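Local coordinates for protein beta-d-glucoside glucohydrolase (Hypocrea jecorina, PDB 3ZZ1) that probably hydrolyses terminal, non-reducing beta-D-glucosyl residues with release of beta-D-glucose, as a secreted family 3 beta-glucosidase of cellulose degradation, at residues Q165-P176 with R542-F551. Residues are numbered along the deposited sequence; the frame is centred on the assembly and turned at random.
Sequences QELNRETISSNP and RIVSGGSDSF
Gln165 OE1 takes two protons: the backbone N of Val544 reaches it at 2.8 Å, tilted out of the carbonyl plane, and a water donates to it as well. That water also donates to Asp549 OD2, which has a salt bridge to Lys119. The other end of the same amide is held too. Gln165 NE2 gives one proton to Val544 O at 2.8 Å, on a lone pair in the carbonyl plane, and the other to Leu167 O at 2.7 Å. Both acceptors lie close to the amide plane; together with the bond at OE1 they fix its rotation. The side chain runs straight beyond CG (chi2 -179°), which carries the amide across to the Val544 backbone. With an alanine here, both the N-H and the C=O of Val544 would probably lose their mates, and Leu167 O its side-chain donor. Beside this grip, Leu167 CD2 packs on Ile543 CG2 at 3.7 Å. Ile172 CD1 meets Val544 CB from across.

Further along, the two segments pair as short parallel strands, 173-174 with 548-549. Strand 548-549 lies at one edge of a small mixed four-stranded sheet, and its pairing with 173-174 links the C-terminal family 3 region to the N-terminal one, which belongs to the TIM-barrel clan. Ser173 N bonds to Gly547 O, Asp549 N to Ser173 O at 3.0 Å, and Asn175 N to Asp549 O. Asp549 OD1 accepts from Phe551 N at 2.9 Å in an Asx turn, from above the carboxylate plane. On the facing segment, Pro176 CD lies over one face of the Phe551 ring, towards its rim, and Pro176 CB touches Phe551 CB at 3.5 Å. Ser174 CB approaches Phe551 CE1 obliquely, while its OG bonds to Leu162 O. Lys119 makes a cation-pi contact with the same ring.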
ATOM      1  N   GLN A 165      12.688  -5.870  -2.240  1.00 10.49           N
ATOM      2  CA  GLN A 165      13.329  -5.325  -3.437  1.00 10.71           C
ATOM      3  C   GLN A 165      12.957  -6.146  -4.668  1.00 10.94           C
ATOM      4  O   GLN A 165      12.639  -7.332  -4.563  1.00 11.10           O
ATOM      5  CB  GLN A 165      14.859  -5.280  -3.282  1.00 10.61           C
ATOM      6  CG  GLN A 165      15.533  -6.652  -3.340  1.00  9.64           C
ATOM      7  CD  GLN A 165      17.022  -6.580  -3.154  1.00  8.69           C
ATOM      8  OE1 GLN A 165      17.504  -6.024  -2.174  1.00  8.75           O
ATOM      9  NE2 GLN A 165      17.766  -7.154  -4.093  1.00  8.98           N
ATOM     10  N   GLU A 166      13.027  -5.520  -5.836  1.00 11.31           N
ATOM     11  CA  GLU A 166      12.715  -6.217  -7.081  1.00 11.73           C
ATOM     12  C   GLU A 166      13.904  -6.987  -7.638  1.00 11.71           C
ATOM     13  O   GLU A 166      13.727  -8.054  -8.225  1.00 11.72           O
ATOM     14  CB  GLU A 166      12.137  -5.258  -8.130  1.00 11.86           C
ATOM     15  CG  GLU A 166      10.689  -4.860  -7.854  1.00 12.34           C
ATOM     16  CD  GLU A 166       9.778  -6.066  -7.675  1.00 13.79           C
ATOM     17  OE1 GLU A 166       9.460  -6.725  -8.691  1.00 13.52           O
ATOM     18  OE2 GLU A 166       9.379  -6.354  -6.518  1.00 13.31           O
ATOM     19  N   LEU A 167      15.106  -6.442  -7.452  1.00 11.78           N
ATOM     20  CA  LEU A 167      16.329  -7.057  -7.967  1.00 11.91           C
ATOM     21  C   LEU A 167      16.548  -8.435  -7.359  1.00 11.94           C
ATOM     22  O   LEU A 167      16.602  -8.579  -6.135  1.00 11.79           O
ATOM     23  CB  LEU A 167      17.550  -6.165  -7.708  1.00 11.81           C
ATOM     24  CG  LEU A 167      18.931  -6.752  -8.046  1.00 11.78           C
ATOM     25  CD1 LEU A 167      19.092  -7.011  -9.554  1.00 11.39           C
ATOM     26  CD2 LEU A 167      20.053  -5.854  -7.527  1.00 10.33           C
ATOM     27  N   ASN A 168      16.670  -9.433  -8.233  1.00 12.19           N
ATOM     28  CA  ASN A 168      16.845 -10.836  -7.842  1.00 12.55           C
ATOM     29  C   ASN A 168      15.755 -11.376  -6.908  1.00 12.56           C
ATOM     30  O   ASN A 168      15.995 -12.322  -6.153  1.00 13.02           O
ATOM     31  CB  ASN A 168      18.239 -11.071  -7.236  1.00 12.67           C
ATOM     32  CG  ASN A 168      19.360 -10.689  -8.183  1.00 13.03           C
ATOM     33  OD1 ASN A 168      20.295  -9.980  -7.805  1.00 14.29           O
ATOM     34  ND2 ASN A 168      19.272 -11.154  -9.420  1.00 13.77           N
ATOM     35  N   ARG A 169      14.562 -10.788  -6.982  1.00 12.26           N
ATOM     36  CA  ARG A 169      13.423 -11.213  -6.165  1.00 12.50           C
ATOM     37  C   ARG A 169      13.133 -12.723  -6.197  1.00 12.46           C
ATOM     38  O   ARG A 169      12.619 -13.268  -5.226  1.00 12.36           O
ATOM     39  CB  ARG A 169      12.157 -10.437  -6.549  1.00 12.33           C
ATOM     40  CG  ARG A 169      11.669 -10.672  -7.974  1.00 12.79           C
ATOM     41  CD  ARG A 169      10.342  -9.984  -8.216  1.00 11.82           C
ATOM     42  NE  ARG A 169       9.847 -10.177  -9.576  1.00 11.87           N
ATOM     43  CZ  ARG A 169       8.583  -9.987  -9.942  1.00 11.63           C
ATOM     44  NH1 ARG A 169       7.682  -9.606  -9.048  1.00 11.79           N
ATOM     45  NH2 ARG A 169       8.212 -10.188 -11.197  1.00 12.14           N
ATOM     46  N   GLU A 170      13.455 -13.387  -7.306  1.00 12.73           N
ATOM     47  CA  GLU A 170      13.192 -14.826  -7.451  1.00 13.15           C
ATOM     48  C   GLU A 170      14.285 -15.723  -6.861  1.00 13.19           C
ATOM     49  O   GLU A 170      14.115 -16.945  -6.791  1.00 13.16           O
ATOM     50  CB  GLU A 170      12.936 -15.192  -8.920  1.00 13.26           C
ATOM     51  CG  GLU A 170      11.699 -14.520  -9.507  1.00 14.26           C
ATOM     52  CD  GLU A 170      11.314 -15.054 -10.872  1.00 16.30           C
ATOM     53  OE1 GLU A 170      11.303 -16.290 -11.064  1.00 17.62           O
ATOM     54  OE2 GLU A 170      11.002 -14.232 -11.753  1.00 17.25           O
ATOM     55  N   THR A 171      15.398 -15.116  -6.442  1.00 13.19           N
ATOM     56  CA  THR A 171      16.553 -15.866  -5.940  1.00 13.27           C
ATOM     57  C   THR A 171      17.056 -15.409  -4.566  1.00 13.28           C
ATOM     58  O   THR A 171      17.503 -16.235  -3.763  1.00 13.14           O
ATOM     59  CB  THR A 171      17.736 -15.841  -6.938  1.00 13.31           C
ATOM     60  OG1 THR A 171      18.120 -14.485  -7.208  1.00 13.46           O
ATOM     61  CG2 THR A 171      17.363 -16.542  -8.249  1.00 13.34           C
ATOM     62  N   ILE A 172      16.987 -14.102  -4.302  1.00 13.05           N
ATOM     63  CA  ILE A 172      17.475 -13.536  -3.040  1.00 13.02           C
ATOM     64  C   ILE A 172      16.785 -14.137  -1.810  1.00 13.19           C
ATOM     65  O   ILE A 172      15.597 -14.473  -1.848  1.00 13.03           O
ATOM     66  CB  ILE A 172      17.365 -11.977  -3.017  1.00 12.98           C
ATOM     67  CG1 ILE A 172      18.283 -11.383  -1.944  1.00 12.53           C
ATOM     68  CG2 ILE A 172      15.904 -11.516  -2.856  1.00 12.71           C
ATOM     69  CD1 ILE A 172      18.542  -9.878  -2.089  1.00 13.57           C
ATOM     70  N   SER A 173      17.552 -14.275  -0.729  1.00 13.30           N
ATOM     71  CA  SER A 173      17.022 -14.734   0.550  1.00 13.33           C
ATOM     72  C   SER A 173      16.996 -13.580   1.552  1.00 13.47           C
ATOM     73  O   SER A 173      18.012 -12.913   1.776  1.00 13.20           O
ATOM     74  CB  SER A 173      17.855 -15.903   1.084  1.00 13.55           C
ATOM     75  OG  SER A 173      17.266 -16.478   2.240  1.00 13.87           O
ATOM     76  N   SER A 174      15.820 -13.339   2.126  1.00 13.50           N
ATOM     77  CA  SER A 174      15.645 -12.348   3.183  1.00 13.69           C
ATOM     78  C   SER A 174      15.772 -13.048   4.527  1.00 13.65           C
ATOM     79  O   SER A 174      14.966 -13.921   4.846  1.00 13.60           O
ATOM     80  CB  SER A 174      14.270 -11.687   3.072  1.00 13.63           C
ATOM     81  OG  SER A 174      14.144 -10.947   1.868  1.00 13.94           O
ATOM     82  N   ASN A 175      16.784 -12.680   5.310  1.00 13.88           N
ATOM     83  CA  ASN A 175      17.088 -13.410   6.547  1.00 14.30           C
ATOM     84  C   ASN A 175      17.055 -12.561   7.830  1.00 14.32           C
ATOM     85  O   ASN A 175      18.057 -12.502   8.550  1.00 14.57           O
ATOM     86  CB  ASN A 175      18.457 -14.114   6.450  1.00 14.51           C
ATOM     87  CG  ASN A 175      18.641 -14.903   5.160  1.00 15.05           C
ATOM     88  OD1 ASN A 175      17.690 -15.447   4.603  1.00 16.19           O
ATOM     89  ND2 ASN A 175      19.884 -14.972   4.686  1.00 14.74           N
ATOM     90  N   PRO A 176      15.910 -11.921   8.143  1.00 14.17           N
ATOM     91  CA  PRO A 176      15.885 -11.172   9.401  1.00 14.30           C
ATOM     92  C   PRO A 176      15.797 -12.091  10.613  1.00 14.41           C
ATOM     93  O   PRO A 176      15.449 -13.266  10.468  1.00 14.30           O
ATOM     94  CB  PRO A 176      14.593 -10.355   9.292  1.00 14.34           C
ATOM     95  CG  PRO A 176      13.706 -11.199   8.460  1.00 14.09           C
ATOM     96  CD  PRO A 176      14.612 -11.853   7.447  1.00 13.91           C
ATOM     97  N   ARG A 542      19.887  -0.554   1.381  1.00 16.43           N
ATOM     98  CA  ARG A 542      20.114  -0.404  -0.056  1.00 16.70           C
ATOM     99  C   ARG A 542      19.545  -1.613  -0.776  1.00 16.44           C
ATOM    100  O   ARG A 542      19.338  -2.662  -0.160  1.00 16.38           O
ATOM    101  CB  ARG A 542      21.615  -0.317  -0.371  1.00 16.92           C
ATOM    102  CG  ARG A 542      22.410   0.730   0.403  1.00 18.40           C
ATOM    103  CD  ARG A 542      22.211   2.131  -0.146  1.00 20.14           C
ATOM    104  NE  ARG A 542      23.141   3.079   0.465  1.00 22.35           N
ATOM    105  CZ  ARG A 542      22.912   3.746   1.595  1.00 23.18           C
ATOM    106  NH1 ARG A 542      21.774   3.578   2.254  1.00 23.96           N
ATOM    107  NH2 ARG A 542      23.824   4.585   2.068  1.00 23.40           N
ATOM    108  N   ILE A 543      19.305  -1.470  -2.079  1.00 16.03           N
ATOM    109  CA  ILE A 543      19.000  -2.619  -2.934  1.00 15.92           C
ATOM    110  C   ILE A 543      20.222  -3.557  -2.941  1.00 15.93           C
ATOM    111  O   ILE A 543      21.315  -3.165  -3.350  1.00 15.65           O
ATOM    112  CB  ILE A 543      18.633  -2.184  -4.388  1.00 15.84           C
ATOM    113  CG1 ILE A 543      17.414  -1.240  -4.408  1.00 15.53           C
ATOM    114  CG2 ILE A 543      18.428  -3.395  -5.292  1.00 15.74           C
ATOM    115  CD1 ILE A 543      16.133  -1.788  -3.781  1.00 14.76           C
ATOM    116  N   VAL A 544      20.024  -4.787  -2.472  1.00 16.01           N
ATOM    117  CA  VAL A 544      21.118  -5.753  -2.323  1.00 16.23           C
ATOM    118  C   VAL A 544      21.418  -6.474  -3.644  1.00 16.19           C
ATOM    119  O   VAL A 544      20.503  -6.960  -4.316  1.00 16.09           O
ATOM    120  CB  VAL A 544      20.813  -6.780  -1.196  1.00 16.33           C
ATOM    121  CG1 VAL A 544      21.964  -7.768  -1.024  1.00 16.37           C
ATOM    122  CG2 VAL A 544      20.530  -6.059   0.121  1.00 16.34           C
ATOM    123  N   SER A 545      22.701  -6.531  -4.004  1.00 16.14           N
ATOM    124  CA  SER A 545      23.148  -7.194  -5.238  1.00 16.30           C
ATOM    125  C   SER A 545      23.521  -8.668  -5.050  1.00 16.11           C
ATOM    126  O   SER A 545      23.558  -9.431  -6.023  1.00 16.16           O
ATOM    127  CB  SER A 545      24.328  -6.439  -5.857  1.00 16.42           C
ATOM    128  OG  SER A 545      25.462  -6.491  -5.003  1.00 16.91           O
ATOM    129  N   GLY A 546      23.787  -9.065  -3.809  1.00 16.01           N
ATOM    130  CA  GLY A 546      24.169 -10.443  -3.498  1.00 15.93           C
ATOM    131  C   GLY A 546      22.998 -11.388  -3.283  1.00 15.86           C
ATOM    132  O   GLY A 546      21.833 -11.004  -3.433  1.00 15.83           O
ATOM    133  N   GLY A 547      23.314 -12.627  -2.913  1.00 15.61           N
ATOM    134  CA  GLY A 547      22.297 -13.654  -2.689  1.00 15.57           C
ATOM    135  C   GLY A 547      21.549 -13.546  -1.366  1.00 15.53           C
ATOM    136  O   GLY A 547      20.563 -14.257  -1.154  1.00 15.41           O
ATOM    137  N   SER A 548      22.004 -12.660  -0.480  1.00 15.23           N
ATOM    138  CA  SER A 548      21.392 -12.523   0.844  1.00 15.56           C
ATOM    139  C   SER A 548      21.238 -11.081   1.320  1.00 15.22           C
ATOM    140  O   SER A 548      22.134 -10.255   1.140  1.00 15.38           O
ATOM    141  CB  SER A 548      22.192 -13.304   1.896  1.00 15.43           C
ATOM    142  OG  SER A 548      22.152 -14.696   1.641  1.00 17.16           O
ATOM    143  N   ASP A 549      20.091 -10.799   1.931  1.00 14.97           N
ATOM    144  CA  ASP A 549      19.899  -9.587   2.718  1.00 14.77           C
ATOM    145  C   ASP A 549      19.665 -10.016   4.153  1.00 14.67           C
ATOM    146  O   ASP A 549      18.661 -10.649   4.461  1.00 14.49           O
ATOM    147  CB  ASP A 549      18.710  -8.767   2.213  1.00 14.62           C
ATOM    148  CG  ASP A 549      18.498  -7.478   3.005  1.00 14.44           C
ATOM    149  OD1 ASP A 549      19.217  -7.239   4.001  1.00 14.74           O
ATOM    150  OD2 ASP A 549      17.603  -6.694   2.627  1.00 13.86           O
ATOM    151  N   SER A 550      20.603  -9.663   5.024  1.00 14.68           N
ATOM    152  CA  SER A 550      20.559 -10.101   6.411  1.00 14.75           C
ATOM    153  C   SER A 550      19.558  -9.304   7.252  1.00 14.42           C
ATOM    154  O   SER A 550      19.318  -9.642   8.419  1.00 14.21           O
ATOM    155  CB  SER A 550      21.961 -10.042   7.032  1.00 14.84           C
ATOM    156  OG  SER A 550      22.498  -8.730   6.951  1.00 15.79           O
ATOM    157  N   PHE A 551      18.963  -8.266   6.657  1.00 13.90           N
ATOM    158  CA  PHE A 551      18.054  -7.369   7.378  1.00 13.73           C
ATOM    159  C   PHE A 551      18.675  -6.965   8.715  1.00 13.54           C
ATOM    160  O   PHE A 551      18.003  -6.971   9.749  1.00 13.40           O
ATOM    161  CB  PHE A 551      16.688  -8.037   7.625  1.00 13.57           C
ATOM    162  CG  PHE A 551      15.758  -8.026   6.434  1.00 13.78           C
ATOM    163  CD1 PHE A 551      16.108  -8.661   5.242  1.00 12.93           C
ATOM    164  CD2 PHE A 551      14.508  -7.418   6.527  1.00 13.21           C
ATOM    165  CE1 PHE A 551      15.246  -8.658   4.154  1.00 13.51           C
ATOM    166  CE2 PHE A 551      13.635  -7.414   5.449  1.00 13.51           C
ATOM    167  CZ  PHE A 551      14.001  -8.040   4.254  1.00 13.42           C
TER
HETATM  168  O   HOH W   1      15.966  -6.388   0.111  1.00 16.95           O
HETATM  169  O   HOH W   2      22.749  -9.100  -9.050  1.00 26.60           O
HETATM  170  O   HOH W   3      19.766 -16.581  -2.129  1.00 17.54           O